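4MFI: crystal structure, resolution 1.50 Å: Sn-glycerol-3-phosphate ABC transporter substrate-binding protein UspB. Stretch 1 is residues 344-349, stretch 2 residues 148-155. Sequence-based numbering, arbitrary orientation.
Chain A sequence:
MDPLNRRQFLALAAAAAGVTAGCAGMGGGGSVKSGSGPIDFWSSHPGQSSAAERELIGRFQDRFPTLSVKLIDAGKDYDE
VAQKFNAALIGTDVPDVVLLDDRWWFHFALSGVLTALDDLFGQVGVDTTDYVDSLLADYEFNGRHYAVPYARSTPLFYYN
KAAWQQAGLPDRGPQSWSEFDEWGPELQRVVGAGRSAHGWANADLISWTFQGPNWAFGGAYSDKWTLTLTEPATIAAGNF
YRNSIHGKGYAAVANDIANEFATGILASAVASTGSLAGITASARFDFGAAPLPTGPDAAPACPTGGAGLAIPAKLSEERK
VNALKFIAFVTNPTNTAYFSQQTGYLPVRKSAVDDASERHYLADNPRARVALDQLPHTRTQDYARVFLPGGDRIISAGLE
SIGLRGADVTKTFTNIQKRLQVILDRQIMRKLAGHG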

ATOM      1  N   GLY A 344      -8.108   9.260  -5.676  1.00  9.78           N
ATOM      2  CA  GLY A 344      -7.066   8.526  -6.370  1.00  9.46           C
ATOM      3  C   GLY A 344      -6.718   7.197  -5.728  1.00 10.52           C
ATOM      4  O   GLY A 344      -5.931   6.426  -6.289  1.00 11.77           O
ATOM      5  N   TYR A 345      -7.287   6.921  -4.554  1.00  9.11           N
ATOM      6  CA  TYR A 345      -7.186   5.584  -3.976  1.00  7.27           C
ATOM      7  C   TYR A 345      -8.018   4.622  -4.817  1.00  7.19           C
ATOM      8  O   TYR A 345      -8.825   5.052  -5.643  1.00 11.43           O
ATOM      9  CB  TYR A 345      -7.602   5.575  -2.497  1.00  8.32           C
ATOM     10  CG  TYR A 345      -6.596   6.299  -1.646  1.00  8.77           C
ATOM     11  CD1 TYR A 345      -5.341   5.749  -1.411  1.00 11.93           C
ATOM     12  CD2 TYR A 345      -6.877   7.548  -1.107  1.00 10.38           C
ATOM     13  CE1 TYR A 345      -4.398   6.419  -0.656  1.00 13.97           C
ATOM     14  CE2 TYR A 345      -5.938   8.221  -0.349  1.00 12.01           C
ATOM     15  CZ  TYR A 345      -4.702   7.656  -0.129  1.00 13.86           C
ATOM     16  OH  TYR A 345      -3.764   8.326   0.622  1.00 18.54           O
ATOM     17  N   LEU A 346      -7.809   3.327  -4.626  1.00  7.24           N
ATOM     18  CA  LEU A 346      -8.424   2.319  -5.482  1.00  7.77           C
ATOM     19  C   LEU A 346      -9.728   1.799  -4.877  1.00  7.78           C
ATOM     20  O   LEU A 346      -9.829   1.646  -3.661  1.00 10.45           O
ATOM     21  CB  LEU A 346      -7.438   1.168  -5.700  1.00  9.42           C
ATOM     22  CG  LEU A 346      -6.087   1.604  -6.277  1.00  8.99           C
ATOM     23  CD1 LEU A 346      -5.119   0.436  -6.391  1.00 11.72           C
ATOM     24  CD2 LEU A 346      -6.283   2.283  -7.626  1.00 12.50           C
ATOM     25  N   PRO A 347     -10.737   1.518  -5.721  1.00  7.58           N
ATOM     26  CA  PRO A 347     -11.980   0.946  -5.187  1.00  7.92           C
ATOM     27  C   PRO A 347     -11.702  -0.389  -4.499  1.00  7.20           C
ATOM     28  O   PRO A 347     -10.965  -1.215  -5.048  1.00  9.08           O
ATOM     29  CB  PRO A 347     -12.847   0.741  -6.442  1.00  9.84           C
ATOM     30  CG  PRO A 347     -12.255   1.654  -7.482  1.00 10.86           C
ATOM     31  CD  PRO A 347     -10.787   1.711  -7.178  1.00  9.05           C
ATOM     32  N   VAL A 348     -12.279  -0.599  -3.315  1.00  7.24           N
ATOM     33  CA  VAL A 348     -11.942  -1.782  -2.528  1.00  6.42           C
ATOM     34  C   VAL A 348     -12.924  -2.937  -2.731  1.00  6.76           C
ATOM     35  O   VAL A 348     -12.748  -4.010  -2.148  1.00  7.98           O
ATOM     36  CB  VAL A 348     -11.812  -1.450  -1.023  1.00  6.35           C
ATOM     37  CG1 VAL A 348     -10.851  -0.276  -0.819  1.00  6.79           C
ATOM     38  CG2 VAL A 348     -13.176  -1.137  -0.403  1.00  8.09           C
ATOM     39  N   ARG A 349     -13.946  -2.713  -3.561  1.00  7.18           N
ATOM     40  CA  ARG A 349     -14.965  -3.721  -3.838  1.00  8.57           C
ATOM     41  C   ARG A 349     -14.871  -4.190  -5.274  1.00  9.16           C
ATOM     42  O   ARG A 349     -14.744  -3.366  -6.189  1.00  9.10           O
ATOM     43  CB  ARG A 349     -16.371  -3.150  -3.598  1.00  9.69           C
ATOM     44  CG  ARG A 349     -16.647  -2.748  -2.152  1.00  9.14           C
ATOM     45  CD  ARG A 349     -16.803  -3.967  -1.252  1.00 10.39           C
ATOM     46  NE  ARG A 349     -18.058  -4.641  -1.549  1.00 13.41           N
ATOM     47  CZ  ARG A 349     -19.149  -4.565  -0.795  1.00 15.06           C
ATOM     48  NH1 ARG A 349     -19.146  -3.858   0.332  1.00 16.82           N
ATOM     49  NH2 ARG A 349     -20.245  -5.199  -1.173  1.00 15.84           N
TER
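Stretch 2 (148-155) VPYARSTP

Stretch 1 is an irregular segment with no helix or strand. Gly344 is the first residue after a helix to leave helical angles, and its phi is positive, at 93°. A side chain there would jam against the carbonyl oxygen of the preceding residue, so the backbone angles alone call for glycine. Tyr345, Leu346 and Pro347 then run extended, and Val348 breaks the run with a psi near 0°.

Stretch 2 contains two short strand pieces, one beginning at Val148 and one reaching Ser153. The chain turns a corner at Ala151, so the piece before it and the piece after it belong to different sheets or faces. The two stretches run in opposite senses: Tyr345 lies nearest Arg152, with their CA atoms 5.4 Å apart, and further along Val348 lies nearest Pro149, with CA atoms 6.4 Å apart. The touching residues are at least 192 positions apart in sequence.

One direct hydrogen bond joins the backbones. Leu346 N donates to Arg152 O at 3.0 Å, with an angle of 161° at the hydrogen. A water continues the link. The oxygen of this water lies 2.6 Å from Leu346 O and 2.7 Å from Tyr150 O, to both of which the water donates, and 2.7 Å from Arg152 N, from which it accepts. The water thus satisfies backbone groups on both sides of the corner and ties them to stretch 1. Both backbone polar atoms of Leu346 are used in this way.

Tyr345 points toward stretch 2 and lays its ring over Ala151. Ala151 CB sits 3.8 Å from the centroid of the Tyr345 ring and only 4° off the ring normal, a CH-pi contact over the face. Arg152 O lies at the ring edge, near its plane, 3.5 Å from Tyr345 CD1.

Leu346 leaves its backbone sideways, but the end of its side chain comes nearer to stretch 2. Leu346 CD1 packs 3.9 Å from Thr154 CG2 and 4.1 Å from Ser153 CA. Thr154 OG1 is occupied within its own stretch, donating to Pro155 O at 2.9 Å.

Val348 also points toward stretch 2. Val348 CB lies 4.0 Å from Pro149 CG, and Val348 CG1 lies 4.0 Å from Arg152 CG. Val348 CG2 comes within 3.7 Å of Pro149 O, which is buried here without a polar partner. The end of the Arg152 side chain leads away and is hydrogen-bonded elsewhere in the structure. Pro347 points away and makes no contact. Together the stretches bury 400 Å², both sides summed.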

ATOM      1  N   VAL A 148     -10.962  -3.217   7.733  1.00  6.45           N
ATOM      2  CA  VAL A 148     -11.576  -3.268   6.410  1.00  6.14           C
ATOM      3  C   VAL A 148     -10.821  -2.260   5.531  1.00  5.90           C
ATOM      4  O   VAL A 148     -10.566  -1.140   5.966  1.00  5.88           O
ATOM      5  CB  VAL A 148     -13.078  -2.895   6.507  1.00  6.76           C
ATOM      6  CG1 VAL A 148     -13.724  -2.771   5.129  1.00  8.37           C
ATOM      7  CG2 VAL A 148     -13.833  -3.907   7.363  1.00  8.29           C
ATOM      8  N   PRO A 149     -10.455  -2.646   4.296  1.00  5.80           N
ATOM      9  CA  PRO A 149      -9.691  -1.719   3.447  1.00  5.22           C
ATOM     10  C   PRO A 149     -10.469  -0.441   3.136  1.00  6.30           C
ATOM     11  O   PRO A 149     -11.685  -0.501   2.927  1.00  7.58           O
ATOM     12  CB  PRO A 149      -9.471  -2.522   2.161  1.00  6.18           C
ATOM     13  CG  PRO A 149     -10.606  -3.516   2.140  1.00  6.62           C
ATOM     14  CD  PRO A 149     -10.779  -3.898   3.590  1.00  5.99           C
ATOM     15  N   TYR A 150      -9.774   0.694   3.100  1.00  6.03           N
ATOM     16  CA  TYR A 150     -10.429   1.994   2.952  1.00  5.89           C
ATOM     17  C   TYR A 150      -9.704   2.885   1.941  1.00  6.96           C
ATOM     18  O   TYR A 150     -10.277   3.267   0.921  1.00  8.84           O
ATOM     19  CB  TYR A 150     -10.490   2.673   4.316  1.00  7.23           C
ATOM     20  CG  TYR A 150     -11.076   4.070   4.356  1.00  8.28           C
ATOM     21  CD1 TYR A 150     -12.441   4.287   4.170  1.00 10.10           C
ATOM     22  CD2 TYR A 150     -10.272   5.169   4.642  1.00  8.84           C
ATOM     23  CE1 TYR A 150     -12.981   5.565   4.246  1.00 11.39           C
ATOM     24  CE2 TYR A 150     -10.802   6.451   4.721  1.00  9.86           C
ATOM     25  CZ  TYR A 150     -12.154   6.643   4.521  1.00 10.88           C
ATOM     26  OH  TYR A 150     -12.683   7.913   4.612  1.00 12.10           O
ATOM     27  N   ALA A 151      -8.443   3.209   2.224  1.00  6.65           N
ATOM     28  CA  ALA A 151      -7.642   4.069   1.351  1.00  5.52           C
ATOM     29  C   ALA A 151      -6.440   3.264   0.876  1.00  5.99           C
ATOM     30  O   ALA A 151      -5.386   3.266   1.517  1.00  6.70           O
ATOM     31  CB  ALA A 151      -7.187   5.315   2.103  1.00  7.36           C
ATOM     32  N   ARG A 152      -6.617   2.547  -0.230  1.00  5.89           N
ATOM     33  CA  ARG A 152      -5.646   1.546  -0.661  1.00  5.64           C
ATOM     34  C   ARG A 152      -4.975   1.916  -1.978  1.00  5.75           C
ATOM     35  O   ARG A 152      -5.581   2.544  -2.841  1.00  6.71           O
ATOM     36  CB  ARG A 152      -6.313   0.166  -0.770  1.00  6.44           C
ATOM     37  CG  ARG A 152      -7.121  -0.249   0.485  1.00  6.67           C
ATOM     38  CD  ARG A 152      -6.312  -0.176   1.804  1.00  7.12           C
ATOM     39  NE  ARG A 152      -5.014  -0.797   1.592  1.00  7.53           N
ATOM     40  CZ  ARG A 152      -4.762  -2.098   1.702  1.00  6.46           C
ATOM     41  NH1 ARG A 152      -5.685  -2.940   2.169  1.00  6.37           N
ATOM     42  NH2 ARG A 152      -3.559  -2.545   1.381  1.00  9.01           N
ATOM     43  N   SER A 153      -3.717   1.505  -2.113  1.00  5.94           N
ATOM     44  CA  SER A 153      -2.896   1.810  -3.275  1.00  5.25           C
ATOM     45  C   SER A 153      -2.079   0.578  -3.627  1.00  6.29           C
ATOM     46  O   SER A 153      -2.045  -0.390  -2.864  1.00  7.63           O
ATOM     47  CB  SER A 153      -1.931   2.925  -2.912  1.00  8.11           C
ATOM     48  OG  SER A 153      -1.131   2.497  -1.821  1.00 12.90           O
ATOM     49  N   THR A 154      -1.426   0.613  -4.785  1.00  6.16           N
ATOM     50  CA  THR A 154      -0.405  -0.373  -5.130  1.00  5.43           C
ATOM     51  C   THR A 154       0.720   0.349  -5.856  1.00  6.06           C
ATOM     52  O   THR A 154       0.557   1.496  -6.280  1.00  6.64           O
ATOM     53  CB  THR A 154      -0.918  -1.473  -6.094  1.00  6.58           C
ATOM     54  OG1 THR A 154      -1.053  -0.924  -7.409  1.00  8.06           O
ATOM     55  CG2 THR A 154      -2.235  -2.074  -5.632  1.00  7.42           C
ATOM     56  N   PRO A 155       1.866  -0.318  -6.019  1.00  5.56           N
ATOM     57  CA  PRO A 155       2.842   0.243  -6.954  1.00  5.65           C
ATOM     58  C   PRO A 155       2.340   0.144  -8.399  1.00  5.26           C
ATOM     59  O   PRO A 155       1.465  -0.670  -8.724  1.00  5.81           O
ATOM     60  CB  PRO A 155       4.066  -0.655  -6.750  1.00  6.26           C
ATOM     61  CG  PRO A 155       3.907  -1.185  -5.351  1.00  5.77           C
ATOM     62  CD  PRO A 155       2.431  -1.437  -5.247  1.00  5.48           C
TER
HETATM   63  O   HOH W   1      -9.054   2.737  -1.436  1.00  9.05           O